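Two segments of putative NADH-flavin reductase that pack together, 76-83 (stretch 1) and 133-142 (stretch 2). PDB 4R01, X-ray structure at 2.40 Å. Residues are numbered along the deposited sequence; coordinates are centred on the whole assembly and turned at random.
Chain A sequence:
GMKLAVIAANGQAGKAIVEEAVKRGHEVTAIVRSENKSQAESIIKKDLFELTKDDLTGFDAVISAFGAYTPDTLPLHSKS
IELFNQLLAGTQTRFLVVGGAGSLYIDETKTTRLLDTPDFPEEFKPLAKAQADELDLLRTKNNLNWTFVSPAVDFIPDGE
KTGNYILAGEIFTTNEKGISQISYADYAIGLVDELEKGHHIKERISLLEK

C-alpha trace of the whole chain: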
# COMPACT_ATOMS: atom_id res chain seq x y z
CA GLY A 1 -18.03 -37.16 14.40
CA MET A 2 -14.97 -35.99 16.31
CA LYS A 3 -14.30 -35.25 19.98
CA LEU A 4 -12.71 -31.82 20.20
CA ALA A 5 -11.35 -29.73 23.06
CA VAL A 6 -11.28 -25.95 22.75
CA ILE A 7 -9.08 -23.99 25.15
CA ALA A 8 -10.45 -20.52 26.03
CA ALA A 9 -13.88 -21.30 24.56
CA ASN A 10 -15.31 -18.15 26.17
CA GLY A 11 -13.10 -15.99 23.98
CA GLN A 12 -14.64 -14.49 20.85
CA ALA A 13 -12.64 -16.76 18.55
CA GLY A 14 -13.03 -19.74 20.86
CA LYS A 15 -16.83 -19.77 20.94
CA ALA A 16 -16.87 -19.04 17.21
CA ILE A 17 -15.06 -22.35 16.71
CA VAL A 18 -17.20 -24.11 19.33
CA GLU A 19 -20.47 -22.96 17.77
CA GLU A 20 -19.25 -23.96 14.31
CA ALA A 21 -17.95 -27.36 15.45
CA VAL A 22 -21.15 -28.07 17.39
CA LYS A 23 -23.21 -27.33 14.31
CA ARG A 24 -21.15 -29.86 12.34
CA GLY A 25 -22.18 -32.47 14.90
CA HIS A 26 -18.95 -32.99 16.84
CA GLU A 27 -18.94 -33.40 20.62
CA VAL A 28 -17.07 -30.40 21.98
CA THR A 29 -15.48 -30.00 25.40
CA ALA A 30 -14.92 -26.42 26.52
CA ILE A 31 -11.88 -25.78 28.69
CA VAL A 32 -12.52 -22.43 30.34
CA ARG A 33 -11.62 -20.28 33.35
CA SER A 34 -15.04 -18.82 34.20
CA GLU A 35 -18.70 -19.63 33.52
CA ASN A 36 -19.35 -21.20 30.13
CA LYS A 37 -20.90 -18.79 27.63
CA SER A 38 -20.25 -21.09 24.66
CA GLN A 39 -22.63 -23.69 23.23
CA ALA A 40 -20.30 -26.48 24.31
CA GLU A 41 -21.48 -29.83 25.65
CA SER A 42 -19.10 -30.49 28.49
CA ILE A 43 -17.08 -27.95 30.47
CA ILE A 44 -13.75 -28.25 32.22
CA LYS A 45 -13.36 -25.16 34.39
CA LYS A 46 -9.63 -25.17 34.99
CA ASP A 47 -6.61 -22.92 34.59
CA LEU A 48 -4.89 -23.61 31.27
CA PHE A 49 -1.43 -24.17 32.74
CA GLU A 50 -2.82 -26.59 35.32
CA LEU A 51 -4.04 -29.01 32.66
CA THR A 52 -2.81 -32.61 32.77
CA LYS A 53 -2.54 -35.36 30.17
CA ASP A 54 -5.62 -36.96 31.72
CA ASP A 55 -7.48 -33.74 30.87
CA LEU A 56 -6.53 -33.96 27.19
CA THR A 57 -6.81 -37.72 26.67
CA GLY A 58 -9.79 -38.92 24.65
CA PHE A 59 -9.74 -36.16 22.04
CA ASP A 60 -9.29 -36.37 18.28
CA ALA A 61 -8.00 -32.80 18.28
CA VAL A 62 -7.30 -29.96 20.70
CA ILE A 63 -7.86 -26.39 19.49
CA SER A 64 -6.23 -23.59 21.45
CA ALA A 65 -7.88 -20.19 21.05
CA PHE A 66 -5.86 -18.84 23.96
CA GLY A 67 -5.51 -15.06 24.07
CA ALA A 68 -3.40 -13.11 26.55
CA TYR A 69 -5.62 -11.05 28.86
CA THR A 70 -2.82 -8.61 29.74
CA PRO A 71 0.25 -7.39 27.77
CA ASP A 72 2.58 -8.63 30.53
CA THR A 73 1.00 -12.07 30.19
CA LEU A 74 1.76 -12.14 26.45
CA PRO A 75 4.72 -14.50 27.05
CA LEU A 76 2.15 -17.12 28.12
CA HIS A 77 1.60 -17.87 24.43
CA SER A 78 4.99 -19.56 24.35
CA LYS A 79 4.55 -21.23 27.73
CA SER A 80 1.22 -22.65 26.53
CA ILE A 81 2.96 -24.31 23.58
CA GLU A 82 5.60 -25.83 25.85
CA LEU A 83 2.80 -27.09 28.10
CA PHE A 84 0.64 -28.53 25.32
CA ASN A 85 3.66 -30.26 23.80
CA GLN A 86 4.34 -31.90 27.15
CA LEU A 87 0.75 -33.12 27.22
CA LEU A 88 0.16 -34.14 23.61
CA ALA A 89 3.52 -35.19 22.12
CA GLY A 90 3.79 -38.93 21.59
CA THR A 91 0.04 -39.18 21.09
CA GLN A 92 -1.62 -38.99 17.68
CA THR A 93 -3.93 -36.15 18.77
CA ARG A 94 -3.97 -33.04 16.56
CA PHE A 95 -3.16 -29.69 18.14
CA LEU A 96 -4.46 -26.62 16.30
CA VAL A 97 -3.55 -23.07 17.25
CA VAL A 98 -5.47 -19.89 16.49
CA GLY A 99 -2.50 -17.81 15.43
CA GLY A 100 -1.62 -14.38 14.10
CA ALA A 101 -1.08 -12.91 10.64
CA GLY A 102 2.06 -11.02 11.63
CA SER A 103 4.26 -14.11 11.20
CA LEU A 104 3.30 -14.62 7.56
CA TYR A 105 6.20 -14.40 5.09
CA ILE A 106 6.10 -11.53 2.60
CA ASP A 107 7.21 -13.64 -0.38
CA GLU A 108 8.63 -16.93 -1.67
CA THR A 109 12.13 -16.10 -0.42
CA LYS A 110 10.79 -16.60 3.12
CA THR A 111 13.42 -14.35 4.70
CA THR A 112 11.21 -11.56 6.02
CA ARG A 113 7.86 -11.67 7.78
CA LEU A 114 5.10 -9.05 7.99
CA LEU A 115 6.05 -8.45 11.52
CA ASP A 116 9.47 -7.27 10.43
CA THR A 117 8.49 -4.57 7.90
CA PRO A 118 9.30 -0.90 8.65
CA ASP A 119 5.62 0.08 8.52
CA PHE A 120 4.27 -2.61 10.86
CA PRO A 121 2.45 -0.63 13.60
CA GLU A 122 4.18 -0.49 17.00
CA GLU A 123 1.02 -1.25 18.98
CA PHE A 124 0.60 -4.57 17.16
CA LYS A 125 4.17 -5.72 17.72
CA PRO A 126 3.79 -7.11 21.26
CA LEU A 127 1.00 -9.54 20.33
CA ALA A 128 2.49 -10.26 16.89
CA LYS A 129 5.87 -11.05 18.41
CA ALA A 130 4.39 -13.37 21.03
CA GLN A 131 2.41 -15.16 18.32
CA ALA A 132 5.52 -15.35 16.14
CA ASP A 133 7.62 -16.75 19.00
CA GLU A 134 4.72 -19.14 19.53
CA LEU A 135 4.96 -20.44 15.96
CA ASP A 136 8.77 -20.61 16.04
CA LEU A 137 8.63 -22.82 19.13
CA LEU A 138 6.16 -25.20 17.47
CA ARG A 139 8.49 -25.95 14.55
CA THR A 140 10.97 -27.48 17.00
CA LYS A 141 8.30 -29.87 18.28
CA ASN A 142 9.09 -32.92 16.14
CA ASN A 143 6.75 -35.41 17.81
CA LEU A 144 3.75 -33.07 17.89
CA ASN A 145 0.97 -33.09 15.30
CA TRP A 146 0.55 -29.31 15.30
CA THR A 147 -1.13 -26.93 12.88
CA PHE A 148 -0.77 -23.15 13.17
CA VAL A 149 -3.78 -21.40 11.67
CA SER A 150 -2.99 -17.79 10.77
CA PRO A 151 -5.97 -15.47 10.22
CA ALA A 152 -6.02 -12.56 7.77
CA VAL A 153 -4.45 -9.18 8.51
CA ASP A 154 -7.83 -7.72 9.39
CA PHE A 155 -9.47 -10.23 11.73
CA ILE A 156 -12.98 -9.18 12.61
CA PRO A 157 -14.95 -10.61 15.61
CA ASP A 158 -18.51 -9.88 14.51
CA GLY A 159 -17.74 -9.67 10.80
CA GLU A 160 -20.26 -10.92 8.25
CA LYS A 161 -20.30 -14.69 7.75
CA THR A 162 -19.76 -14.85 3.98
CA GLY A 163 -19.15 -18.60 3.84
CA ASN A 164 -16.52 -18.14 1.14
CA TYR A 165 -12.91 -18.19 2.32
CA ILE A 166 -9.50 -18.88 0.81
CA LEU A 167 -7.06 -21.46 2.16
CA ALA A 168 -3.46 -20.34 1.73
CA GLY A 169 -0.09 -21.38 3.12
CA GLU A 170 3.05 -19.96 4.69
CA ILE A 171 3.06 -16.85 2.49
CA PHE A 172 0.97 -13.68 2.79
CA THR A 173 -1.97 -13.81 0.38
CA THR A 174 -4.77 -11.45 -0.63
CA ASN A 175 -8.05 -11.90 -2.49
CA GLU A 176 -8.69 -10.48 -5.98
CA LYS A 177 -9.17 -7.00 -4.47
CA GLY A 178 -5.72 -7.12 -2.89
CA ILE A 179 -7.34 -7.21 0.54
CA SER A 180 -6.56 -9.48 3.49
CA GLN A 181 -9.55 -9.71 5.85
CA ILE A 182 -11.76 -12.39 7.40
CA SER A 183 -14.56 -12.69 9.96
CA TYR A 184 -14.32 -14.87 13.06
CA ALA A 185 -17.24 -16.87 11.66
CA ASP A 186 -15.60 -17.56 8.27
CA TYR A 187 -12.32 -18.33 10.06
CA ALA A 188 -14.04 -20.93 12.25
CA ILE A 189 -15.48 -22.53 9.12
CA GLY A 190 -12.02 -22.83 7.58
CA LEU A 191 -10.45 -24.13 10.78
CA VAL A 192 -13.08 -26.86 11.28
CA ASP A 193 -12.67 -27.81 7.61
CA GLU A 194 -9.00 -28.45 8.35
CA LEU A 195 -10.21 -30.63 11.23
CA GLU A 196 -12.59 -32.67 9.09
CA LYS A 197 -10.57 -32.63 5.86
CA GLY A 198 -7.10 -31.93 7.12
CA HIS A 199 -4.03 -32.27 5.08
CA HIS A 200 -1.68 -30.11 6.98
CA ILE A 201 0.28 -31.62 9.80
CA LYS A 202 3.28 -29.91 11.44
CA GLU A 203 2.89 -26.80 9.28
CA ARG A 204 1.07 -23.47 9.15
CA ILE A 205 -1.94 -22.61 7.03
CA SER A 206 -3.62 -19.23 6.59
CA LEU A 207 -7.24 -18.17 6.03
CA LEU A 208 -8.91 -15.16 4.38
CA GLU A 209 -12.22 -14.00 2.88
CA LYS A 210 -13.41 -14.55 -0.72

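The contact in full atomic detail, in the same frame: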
# COMPACT_ATOMS: atom_id res chain seq x y z
N LEU A 76 2.83 -15.86 27.82
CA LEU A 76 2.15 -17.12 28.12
C LEU A 76 1.78 -17.89 26.85
O LEU A 76 1.48 -19.08 26.92
CB LEU A 76 0.89 -16.86 28.95
CG LEU A 76 1.13 -16.42 30.39
CD1 LEU A 76 -0.19 -16.16 31.09
CD2 LEU A 76 1.94 -17.46 31.13
N HIS A 77 1.82 -17.21 25.71
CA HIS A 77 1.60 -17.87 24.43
C HIS A 77 2.65 -18.95 24.20
O HIS A 77 2.33 -20.06 23.78
CB HIS A 77 1.62 -16.86 23.28
CG HIS A 77 0.35 -16.09 23.11
ND1 HIS A 77 0.14 -14.86 23.69
CD2 HIS A 77 -0.79 -16.39 22.43
CE1 HIS A 77 -1.06 -14.43 23.38
NE2 HIS A 77 -1.65 -15.33 22.62
N SER A 78 3.90 -18.62 24.50
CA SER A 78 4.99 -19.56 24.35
C SER A 78 4.91 -20.66 25.39
O SER A 78 5.09 -21.84 25.09
CB SER A 78 6.34 -18.85 24.44
OG SER A 78 6.54 -17.98 23.34
N LYS A 79 4.62 -20.27 26.63
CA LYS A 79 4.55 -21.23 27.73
C LYS A 79 3.42 -22.23 27.48
O LYS A 79 3.52 -23.39 27.87
CB LYS A 79 4.35 -20.52 29.06
CG LYS A 79 4.65 -21.40 30.27
CD LYS A 79 4.19 -20.74 31.57
CE LYS A 79 4.49 -21.62 32.77
NZ LYS A 79 3.68 -21.25 33.97
N SER A 80 2.35 -21.78 26.83
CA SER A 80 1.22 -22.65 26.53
C SER A 80 1.64 -23.74 25.54
O SER A 80 1.26 -24.90 25.70
CB SER A 80 0.05 -21.85 25.97
OG SER A 80 0.36 -21.29 24.70
N ILE A 81 2.43 -23.36 24.54
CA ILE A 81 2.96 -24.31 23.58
C ILE A 81 3.81 -25.37 24.26
O ILE A 81 3.63 -26.57 24.02
CB ILE A 81 3.81 -23.61 22.51
CG1 ILE A 81 2.96 -22.62 21.72
CG2 ILE A 81 4.44 -24.63 21.58
CD1 ILE A 81 1.78 -23.24 21.02
N GLU A 82 4.73 -24.93 25.11
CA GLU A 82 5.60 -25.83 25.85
C GLU A 82 4.77 -26.79 26.69
O GLU A 82 5.09 -27.98 26.79
CB GLU A 82 6.56 -25.04 26.74
CG GLU A 82 7.91 -25.70 26.95
CD GLU A 82 8.81 -25.58 25.73
OE1 GLU A 82 9.14 -24.44 25.36
OE2 GLU A 82 9.17 -26.63 25.16
N LEU A 83 3.70 -26.28 27.29
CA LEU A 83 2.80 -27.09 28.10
C LEU A 83 2.04 -28.11 27.26
O LEU A 83 2.01 -29.30 27.60
CB LEU A 83 1.80 -26.20 28.83
CG LEU A 83 0.61 -26.94 29.43
CD1 LEU A 83 1.02 -27.74 30.67
CD2 LEU A 83 -0.52 -25.98 29.76
N ASP A 133 6.81 -15.90 18.12
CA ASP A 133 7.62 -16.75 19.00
C ASP A 133 6.90 -18.07 19.23
O ASP A 133 7.53 -19.13 19.31
CB ASP A 133 7.88 -16.06 20.34
CG ASP A 133 8.78 -14.84 20.21
OD1 ASP A 133 9.11 -14.46 19.06
OD2 ASP A 133 9.15 -14.26 21.25
N GLU A 134 5.58 -17.99 19.34
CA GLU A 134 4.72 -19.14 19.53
C GLU A 134 4.88 -20.13 18.38
O GLU A 134 5.07 -21.33 18.59
CB GLU A 134 3.27 -18.69 19.65
CG GLU A 134 2.25 -19.79 19.83
CD GLU A 134 0.87 -19.24 20.17
OE1 GLU A 134 0.62 -18.05 19.89
OE2 GLU A 134 0.04 -20.00 20.72
N LEU A 135 4.82 -19.61 17.15
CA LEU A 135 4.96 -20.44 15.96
C LEU A 135 6.38 -21.00 15.82
O LEU A 135 6.56 -22.16 15.44
CB LEU A 135 4.58 -19.64 14.71
CG LEU A 135 4.88 -20.27 13.35
CD1 LEU A 135 4.13 -21.58 13.18
CD2 LEU A 135 4.54 -19.30 12.22
N ASP A 136 7.38 -20.18 16.14
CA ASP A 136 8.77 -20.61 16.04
C ASP A 136 9.07 -21.77 16.98
O ASP A 136 9.85 -22.66 16.65
CB ASP A 136 9.72 -19.44 16.33
CG ASP A 136 9.69 -18.37 15.25
OD1 ASP A 136 9.23 -18.67 14.13
OD2 ASP A 136 10.13 -17.23 15.52
N LEU A 137 8.43 -21.77 18.14
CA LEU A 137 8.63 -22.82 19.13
C LEU A 137 7.99 -24.13 18.67
O LEU A 137 8.51 -25.21 18.94
CB LEU A 137 8.07 -22.40 20.48
CG LEU A 137 8.40 -23.29 21.68
CD1 LEU A 137 9.91 -23.47 21.81
CD2 LEU A 137 7.83 -22.69 22.95
N LEU A 138 6.87 -24.03 17.96
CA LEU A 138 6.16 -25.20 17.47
C LEU A 138 6.98 -25.99 16.44
O LEU A 138 6.92 -27.22 16.41
CB LEU A 138 4.81 -24.80 16.86
CG LEU A 138 3.63 -24.67 17.82
CD1 LEU A 138 2.43 -24.06 17.11
CD2 LEU A 138 3.27 -26.03 18.41
N ARG A 139 7.73 -25.29 15.60
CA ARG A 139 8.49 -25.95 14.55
C ARG A 139 9.56 -26.88 15.11
O ARG A 139 10.01 -27.80 14.43
CB ARG A 139 9.14 -24.92 13.62
CG ARG A 139 8.15 -24.01 12.94
CD ARG A 139 8.77 -23.34 11.73
NE ARG A 139 7.95 -22.26 11.21
CZ ARG A 139 6.95 -22.42 10.35
NH1 ARG A 139 6.64 -23.63 9.91
NH2 ARG A 139 6.26 -21.36 9.93
N THR A 140 9.96 -26.65 16.36
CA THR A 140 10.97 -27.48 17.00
C THR A 140 10.35 -28.71 17.66
O THR A 140 11.05 -29.61 18.10
CB THR A 140 11.76 -26.68 18.07
OG1 THR A 140 10.87 -26.30 19.13
CG2 THR A 140 12.37 -25.44 17.45
N LYS A 141 9.02 -28.74 17.71
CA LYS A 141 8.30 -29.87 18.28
C LYS A 141 8.11 -30.97 17.24
O LYS A 141 7.10 -31.00 16.53
CB LYS A 141 6.95 -29.43 18.85
CG LYS A 141 7.06 -28.36 19.93
CD LYS A 141 8.12 -28.72 20.96
CE LYS A 141 8.18 -27.69 22.08
NZ LYS A 141 9.30 -27.96 23.02
N ASN A 142 9.08 -31.87 17.16
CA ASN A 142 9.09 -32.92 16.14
C ASN A 142 7.96 -33.93 16.31
O ASN A 142 7.33 -34.32 15.33
CB ASN A 142 10.44 -33.64 16.16
CG ASN A 142 11.61 -32.70 16.36
OD1 ASN A 142 12.00 -32.42 17.50
ND2 ASN A 142 12.17 -32.21 15.27
O HOH W 1 -1.70 -21.25 23.07

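Stretch 1 is helical throughout, and stretch 2 enters as the last turns of a second helix before giving way to a turn. The two helices run in nearly the same direction, with 22° between their N-to-C axes and a closest approach of 8.7 Å. Residues at least 53 positions apart in sequence are thereby brought together, burying 464 Å² in total. The register is set near the start of stretch 2, where Ser78 CA and Glu134 CA lie 4.8 Å apart.

At Asp133 the contact is peripheral. Asp133 CB lies 3.8 Å from Ser78 OG, a van der Waals approach in which the serine hydroxyl rests against the methylene of the aspartate.

Glu134 makes a much larger contribution. Its side chain is extended, with chi1 and chi2 both t, and it lies along stretch 1. Glu134 CG packs 3.5 Å from Ile81 CG1, and Glu134 OE1 comes within 3.3 Å of His77 CD2, approaching the imidazole obliquely. The other carboxylate oxygen is linked to Ser80 through a water molecule. This water donates to Ser80 OG at 2.6 Å and to Glu134 OE2 at 3.2 Å, bridging two oxygens, Ser80 OG and Glu134 OE2, that are themselves 4.2 Å apart. Ser80 OG in turn donates a very short hydrogen bond of 2.5 Å to His77 O, one turn back in its own helix, so the hydroxyl serves both its own backbone and the water bridge. The acidic group of Glu134, although buried, thus has a polar partner in the water.

Leu135 points away from stretch 1, and Asp136 is out of reach. One turn after Asp133, Leu137 points back toward the partner. Leu137 CD2 lies 3.6 Å from Ser78 O and 4.1 Å from Ile81 CG2, and it also touches the carboxylate of Glu82, with Leu137 CD2 3.3 Å from Glu82 OE1. Leu138 starts sideways, but the end of its side chain comes nearer, placing Leu138 CD2 3.7 Å from Ile81 CG2. Ile81, which points toward stretch 2, therefore packs against Glu134, Leu137 and Leu138, and it is the most extensively covered residue of the contact.

Beyond Leu138 the chain makes a type I turn to Lys141, closed by a 2.9 Å hydrogen bond from Lys141 N to Leu138 O. Thr140 does not reach stretch 1; Thr140 OG1 donates to Leu137 O at 2.6 Å. The turn leaves Lys141 pointing toward stretch 1, and its ammonium group reaches Glu82: Lys141 NZ donates to Glu82 OE2 at 2.5 Å, a short hydrogen bond within a salt bridge. Glu82 itself starts sideways, and its bent side chain brings the carboxylate nearer. Opposite charges thus join the two stretches at the edge of the apolar cluster around Ile81. Asn142 lies beyond contact.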